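Local coordinates for protein beta-1,4-galactanase (Thielavia heterothallica, PDB 1HJS) that hydrolyses the beta-1,4-galactosidic linkages of type I arabinogalactans, as a TIM-barrel enzyme of glycoside hydrolase family 53, at residues 172-184 and 206-220. Residues are numbered along the deposited sequence; the frame is centred on the assembly and turned at random.
Sequences KPKIMIHLDNGWD and FDMMGVSFYPFYSSS. With PEG (di(hydroxyethyl)ether), chain M.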
loop_
_atom_site.group_PDB
_atom_site.type_symbol
_atom_site.label_atom_id
_atom_site.label_comp_id
_atom_site.label_asym_id
_atom_site.label_seq_id
_atom_site.Cartn_x
_atom_site.Cartn_y
_atom_site.Cartn_z
ATOM N N LYS A 172 13.275 -11.530 -8.501
ATOM C CA LYS A 172 12.715 -10.211 -8.791
ATOM C C LYS A 172 11.346 -10.078 -8.138
ATOM O O LYS A 172 10.637 -11.065 -7.954
ATOM C CB LYS A 172 12.537 -10.025 -10.299
ATOM C CG LYS A 172 13.435 -8.980 -10.913
ATOM C CD LYS A 172 14.866 -9.391 -10.782
ATOM C CE LYS A 172 15.801 -8.345 -11.342
ATOM N NZ LYS A 172 17.186 -8.867 -11.220
ATOM N N PRO A 173 10.959 -8.850 -7.772
ATOM C CA PRO A 173 9.649 -8.656 -7.149
ATOM C C PRO A 173 8.618 -8.419 -8.242
ATOM O O PRO A 173 8.974 -8.152 -9.393
ATOM C CB PRO A 173 9.857 -7.398 -6.324
ATOM C CG PRO A 173 10.737 -6.582 -7.239
ATOM C CD PRO A 173 11.752 -7.606 -7.728
ATOM N N LYS A 174 7.346 -8.529 -7.885
ATOM C CA LYS A 174 6.287 -8.237 -8.832
ATOM C C LYS A 174 6.221 -6.711 -8.815
ATOM O O LYS A 174 6.303 -6.093 -7.748
ATOM C CB LYS A 174 4.962 -8.838 -8.362
ATOM C CG LYS A 174 4.918 -10.358 -8.465
ATOM C CD LYS A 174 3.606 -10.912 -7.933
ATOM C CE LYS A 174 3.539 -12.430 -8.093
ATOM N NZ LYS A 174 2.312 -12.996 -7.455
ATOM N N ILE A 175 6.098 -6.098 -9.987
ATOM C CA ILE A 175 6.040 -4.644 -10.062
ATOM C C ILE A 175 4.592 -4.176 -10.076
ATOM O O ILE A 175 3.785 -4.624 -10.891
ATOM C CB ILE A 175 6.783 -4.135 -11.307
ATOM C CG1 ILE A 175 8.253 -4.560 -11.222
ATOM C CG2 ILE A 175 6.679 -2.620 -11.397
ATOM C CD1 ILE A 175 9.062 -4.262 -12.467
ATOM N N MET A 176 4.269 -3.265 -9.167
ATOM C CA MET A 176 2.903 -2.769 -9.045
ATOM C C MET A 176 2.717 -1.276 -9.264
ATOM O O MET A 176 3.573 -0.473 -8.910
ATOM C CB MET A 176 2.365 -3.118 -7.655
ATOM C CG MET A 176 1.038 -2.451 -7.309
ATOM S SD MET A 176 0.623 -2.674 -5.568
ATOM C CE MET A 176 0.101 -4.373 -5.567
ATOM N N ILE A 177 1.585 -0.927 -9.868
ATOM C CA ILE A 177 1.198 0.462 -10.075
ATOM C C ILE A 177 -0.003 0.584 -9.148
ATOM O O ILE A 177 -0.921 -0.242 -9.188
ATOM C CB ILE A 177 0.797 0.753 -11.535
ATOM C CG1 ILE A 177 2.058 0.805 -12.404
ATOM C CG2 ILE A 177 0.047 2.078 -11.619
ATOM C CD1 ILE A 177 1.788 1.003 -13.893
ATOM N N HIS A 178 0.019 1.611 -8.306
ATOM C CA HIS A 178 -1.012 1.819 -7.300
ATOM C C HIS A 178 -1.790 3.127 -7.439
ATOM O O HIS A 178 -1.211 4.210 -7.387
ATOM C CB HIS A 178 -0.340 1.756 -5.918
ATOM C CG HIS A 178 -1.231 2.134 -4.774
ATOM N ND1 HIS A 178 -0.734 2.592 -3.572
ATOM C CD2 HIS A 178 -2.578 2.113 -4.641
ATOM C CE1 HIS A 178 -1.738 2.841 -2.748
ATOM N NE2 HIS A 178 -2.867 2.559 -3.373
ATOM N N LEU A 179 -3.107 3.001 -7.603
ATOM C CA LEU A 179 -4.016 4.140 -7.719
ATOM C C LEU A 179 -4.999 4.110 -6.543
ATOM O O LEU A 179 -5.268 3.052 -5.972
ATOM C CB LEU A 179 -4.805 4.057 -9.033
ATOM C CG LEU A 179 -4.206 4.665 -10.306
ATOM C CD1 LEU A 179 -2.744 4.316 -10.441
ATOM C CD2 LEU A 179 -5.020 4.193 -11.511
ATOM N N ASP A 180 -5.536 5.269 -6.180
ATOM C CA ASP A 180 -6.500 5.336 -5.085
ATOM C C ASP A 180 -7.901 5.016 -5.620
ATOM O O ASP A 180 -8.060 4.662 -6.791
ATOM C CB ASP A 180 -6.485 6.735 -4.465
ATOM C CG ASP A 180 -7.059 7.790 -5.391
ATOM O OD1 ASP A 180 -6.812 7.712 -6.613
ATOM O OD2 ASP A 180 -7.755 8.702 -4.895
ATOM N N ASN A 181 -8.905 5.134 -4.753
ATOM C CA ASN A 181 -10.304 4.889 -5.112
ATOM C C ASN A 181 -10.539 3.689 -6.035
ATOM O O ASN A 181 -11.022 3.838 -7.165
ATOM C CB ASN A 181 -10.906 6.151 -5.749
ATOM C CG ASN A 181 -10.883 7.350 -4.811
ATOM O OD1 ASN A 181 -10.890 7.197 -3.589
ATOM N ND2 ASN A 181 -10.870 8.552 -5.382
ATOM N N GLY A 182 -10.225 2.496 -5.538
ATOM C CA GLY A 182 -10.402 1.293 -6.329
ATOM C C GLY A 182 -11.819 1.060 -6.815
ATOM O O GLY A 182 -12.032 0.314 -7.773
ATOM N N TRP A 183 -12.787 1.692 -6.158
ATOM C CA TRP A 183 -14.193 1.545 -6.527
ATOM C C TRP A 183 -14.568 2.382 -7.747
ATOM O O TRP A 183 -15.606 2.152 -8.366
ATOM C CB TRP A 183 -15.085 1.974 -5.360
ATOM C CG TRP A 183 -14.745 3.343 -4.846
ATOM C CD1 TRP A 183 -13.880 3.645 -3.830
ATOM C CD2 TRP A 183 -15.213 4.597 -5.360
ATOM N NE1 TRP A 183 -13.781 5.005 -3.681
ATOM C CE2 TRP A 183 -14.590 5.616 -4.604
ATOM C CE3 TRP A 183 -16.098 4.959 -6.384
ATOM C CZ2 TRP A 183 -14.824 6.974 -4.840
ATOM C CZ3 TRP A 183 -16.331 6.317 -6.619
ATOM C CH2 TRP A 183 -15.695 7.304 -5.847
ATOM N N ASP A 184 -13.723 3.354 -8.077
ATOM C CA ASP A 184 -13.975 4.264 -9.195
ATOM C C ASP A 184 -13.435 3.744 -10.525
ATOM O O ASP A 184 -12.339 4.120 -10.943
ATOM C CB ASP A 184 -13.354 5.629 -8.878
ATOM C CG ASP A 184 -13.733 6.700 -9.885
ATOM O OD1 ASP A 184 -14.396 6.380 -10.891
ATOM O OD2 ASP A 184 -13.355 7.871 -9.661
ATOM N N PHE A 206 4.951 -4.025 -16.049
ATOM C CA PHE A 206 4.523 -4.209 -14.666
ATOM C C PHE A 206 3.653 -5.450 -14.530
ATOM O O PHE A 206 3.163 -5.988 -15.525
ATOM C CB PHE A 206 3.820 -2.955 -14.112
ATOM C CG PHE A 206 2.512 -2.629 -14.767
ATOM C CD1 PHE A 206 2.469 -2.135 -16.064
ATOM C CD2 PHE A 206 1.318 -2.787 -14.068
ATOM C CE1 PHE A 206 1.256 -1.799 -16.659
ATOM C CE2 PHE A 206 0.096 -2.456 -14.650
ATOM C CZ PHE A 206 0.064 -1.959 -15.950
ATOM N N ASP A 207 3.459 -5.901 -13.294
ATOM C CA ASP A 207 2.722 -7.133 -13.049
ATOM C C ASP A 207 1.432 -7.028 -12.251
ATOM O O ASP A 207 0.562 -7.896 -12.357
ATOM C CB ASP A 207 3.655 -8.108 -12.331
ATOM C CG ASP A 207 5.030 -8.159 -12.965
ATOM O OD1 ASP A 207 5.121 -8.608 -14.121
ATOM O OD2 ASP A 207 6.017 -7.743 -12.315
ATOM N N MET A 208 1.304 -5.976 -11.457
ATOM C CA MET A 208 0.133 -5.836 -10.610
ATOM C C MET A 208 -0.492 -4.453 -10.607
ATOM O O MET A 208 0.174 -3.447 -10.847
ATOM C CB MET A 208 0.503 -6.172 -9.164
ATOM C CG MET A 208 1.248 -7.462 -8.956
ATOM S SD MET A 208 1.667 -7.643 -7.191
ATOM C CE MET A 208 0.132 -8.323 -6.558
ATOM N N MET A 209 -1.787 -4.427 -10.313
ATOM C CA MET A 209 -2.536 -3.188 -10.197
ATOM C C MET A 209 -3.074 -3.181 -8.779
ATOM O O MET A 209 -3.837 -4.072 -8.391
ATOM C CB MET A 209 -3.703 -3.147 -11.184
ATOM C CG MET A 209 -3.272 -3.109 -12.635
ATOM S SD MET A 209 -4.673 -2.928 -13.746
ATOM C CE MET A 209 -3.824 -2.342 -15.211
ATOM N N GLY A 210 -2.654 -2.195 -7.998
ATOM C CA GLY A 210 -3.128 -2.109 -6.631
ATOM C C GLY A 210 -4.073 -0.934 -6.485
ATOM O O GLY A 210 -3.952 0.055 -7.206
ATOM N N VAL A 211 -5.026 -1.042 -5.567
ATOM C CA VAL A 211 -5.966 0.042 -5.338
ATOM C C VAL A 211 -6.184 0.247 -3.850
ATOM O O VAL A 211 -6.085 -0.697 -3.062
ATOM C CB VAL A 211 -7.350 -0.249 -5.964
ATOM C CG1 VAL A 211 -7.213 -0.467 -7.462
ATOM C CG2 VAL A 211 -7.983 -1.468 -5.299
ATOM N N SER A 212 -6.460 1.488 -3.470
ATOM C CA SER A 212 -6.769 1.795 -2.082
ATOM C C SER A 212 -8.292 1.678 -2.030
ATOM O O SER A 212 -8.971 1.966 -3.019
ATOM C CB SER A 212 -6.362 3.226 -1.724
ATOM O OG SER A 212 -4.961 3.418 -1.828
ATOM N N PHE A 213 -8.826 1.234 -0.899
ATOM C CA PHE A 213 -10.267 1.114 -0.744
ATOM C C PHE A 213 -10.629 1.420 0.698
ATOM O O PHE A 213 -10.410 0.598 1.593
ATOM C CB PHE A 213 -10.754 -0.292 -1.110
ATOM C CG PHE A 213 -12.245 -0.461 -0.988
ATOM C CD1 PHE A 213 -13.105 0.199 -1.864
ATOM C CD2 PHE A 213 -12.791 -1.249 0.017
ATOM C CE1 PHE A 213 -14.493 0.074 -1.736
ATOM C CE2 PHE A 213 -14.176 -1.383 0.157
ATOM C CZ PHE A 213 -15.029 -0.718 -0.722
ATOM N N TYR A 214 -11.172 2.616 0.911
ATOM C CA TYR A 214 -11.575 3.078 2.235
ATOM C C TYR A 214 -13.077 3.366 2.223
ATOM O O TYR A 214 -13.623 3.828 1.216
ATOM C CB TYR A 214 -10.802 4.345 2.601
ATOM C CG TYR A 214 -9.342 4.106 2.919
ATOM C CD1 TYR A 214 -8.958 3.514 4.122
ATOM C CD2 TYR A 214 -8.342 4.487 2.023
ATOM C CE1 TYR A 214 -7.614 3.311 4.428
ATOM C CE2 TYR A 214 -6.990 4.287 2.322
ATOM C CZ TYR A 214 -6.638 3.702 3.526
ATOM O OH TYR A 214 -5.310 3.521 3.849
ATOM N N PRO A 215 -13.761 3.104 3.343
ATOM C CA PRO A 215 -15.204 3.344 3.407
ATOM C C PRO A 215 -15.635 4.714 3.917
ATOM O O PRO A 215 -16.816 5.048 3.851
ATOM C CB PRO A 215 -15.673 2.238 4.339
ATOM C CG PRO A 215 -14.570 2.245 5.386
ATOM C CD PRO A 215 -13.301 2.344 4.525
ATOM N N PHE A 216 -14.692 5.511 4.407
ATOM C CA PHE A 216 -15.037 6.802 4.991
ATOM C C PHE A 216 -14.620 8.091 4.289
ATOM O O PHE A 216 -14.493 9.128 4.940
ATOM C CB PHE A 216 -14.544 6.837 6.441
ATOM C CG PHE A 216 -13.202 6.196 6.638
ATOM C CD1 PHE A 216 -12.086 6.647 5.938
ATOM C CD2 PHE A 216 -13.051 5.137 7.523
ATOM C CE1 PHE A 216 -10.831 6.048 6.119
ATOM C CE2 PHE A 216 -11.800 4.533 7.711
ATOM C CZ PHE A 216 -10.693 4.992 7.007
ATOM N N TYR A 217 -14.425 8.041 2.978
ATOM C CA TYR A 217 -14.046 9.236 2.227
ATOM C C TYR A 217 -15.069 9.539 1.138
ATOM O O TYR A 217 -14.902 10.484 0.364
ATOM C CB TYR A 217 -12.667 9.061 1.592
ATOM C CG TYR A 217 -11.536 9.016 2.591
ATOM C CD1 TYR A 217 -11.368 10.039 3.527
ATOM C CD2 TYR A 217 -10.631 7.954 2.606
ATOM C CE1 TYR A 217 -10.329 10.006 4.452
ATOM C CE2 TYR A 217 -9.588 7.911 3.528
ATOM C CZ TYR A 217 -9.442 8.938 4.446
ATOM O OH TYR A 217 -8.414 8.899 5.356
ATOM N N SER A 218 -16.125 8.731 1.090
ATOM C CA SER A 218 -17.180 8.882 0.093
ATOM C C SER A 218 -18.138 7.704 0.168
ATOM O O SER A 218 -17.712 6.555 0.266
ATOM C CB SER A 218 -16.582 8.945 -1.316
ATOM O OG SER A 218 -17.592 8.792 -2.305
ATOM N N SER A 219 -19.435 7.990 0.118
ATOM C CA SER A 219 -20.443 6.938 0.171
ATOM C C SER A 219 -20.452 6.127 -1.124
ATOM O O SER A 219 -21.116 5.093 -1.211
ATOM C CB SER A 219 -21.831 7.546 0.410
ATOM O OG SER A 219 -22.164 8.463 -0.614
ATOM N N SER A 220 -19.714 6.594 -2.125
ATOM C CA SER A 220 -19.650 5.893 -3.407
ATOM C C SER A 220 -18.784 4.636 -3.341
ATOM O O SER A 220 -18.835 3.797 -4.239
ATOM C CB SER A 220 -19.106 6.826 -4.493
ATOM O OG SER A 220 -19.994 7.912 -4.724
HETATM C C1 PEG M . -17.441 3.609 -11.550
HETATM O O1 PEG M . -17.100 4.773 -12.362
HETATM C C2 PEG M . -17.677 4.116 -10.151
HETATM O O2 PEG M . -19.013 4.480 -9.701
HETATM C C3 PEG M . -19.097 4.950 -8.353
HETATM C C4 PEG M . -20.424 4.668 -7.605
HETATM O O4 PEG M . -20.508 3.484 -6.773
HETATM O O HOH W 1 8.659 -8.328 -12.207
HETATM O O HOH W 2 -13.135 6.439 -1.057
#
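W183 has S220 on one face of its indole, with S220 CB 3.5 Å from W183 CZ3 as a CH-pi contact. N181 CB and D184 CB lie over the opposite face. F213 CD1 and a diethylene glycol carbon meet the edge. With CG between the backbone N and the carbonyl carbon (chi1 53°), the indole lies between N181 and S220. With an alanine in place of W183, S220 CB would probably lose its aromatic face and a gap would open beside F213. The F206 ring takes I177 CD1 over its centre, 3.6 Å from the centroid and 4° off the normal. The H178 ring gives NE2-H to S212 OG at 2.7 Å, in the plane of the ring. S212 OG also bonds E135, the probable proton donor. H178 therefore probably helps to hold S212 beside E135. I175 N reaches the anti lone pair of D207 OD2, 2.9 Å away and nearly straight (176°). I175 O accepts from both D207 N and M208 N. Strands 174-179 and 208-212 are parallel neighbours in the eight-stranded barrel, joined by helix 185-196 as a right-handed beta-alpha-beta unit. I177 and M209 face that helix; M176 and H178 touch strand 240-245.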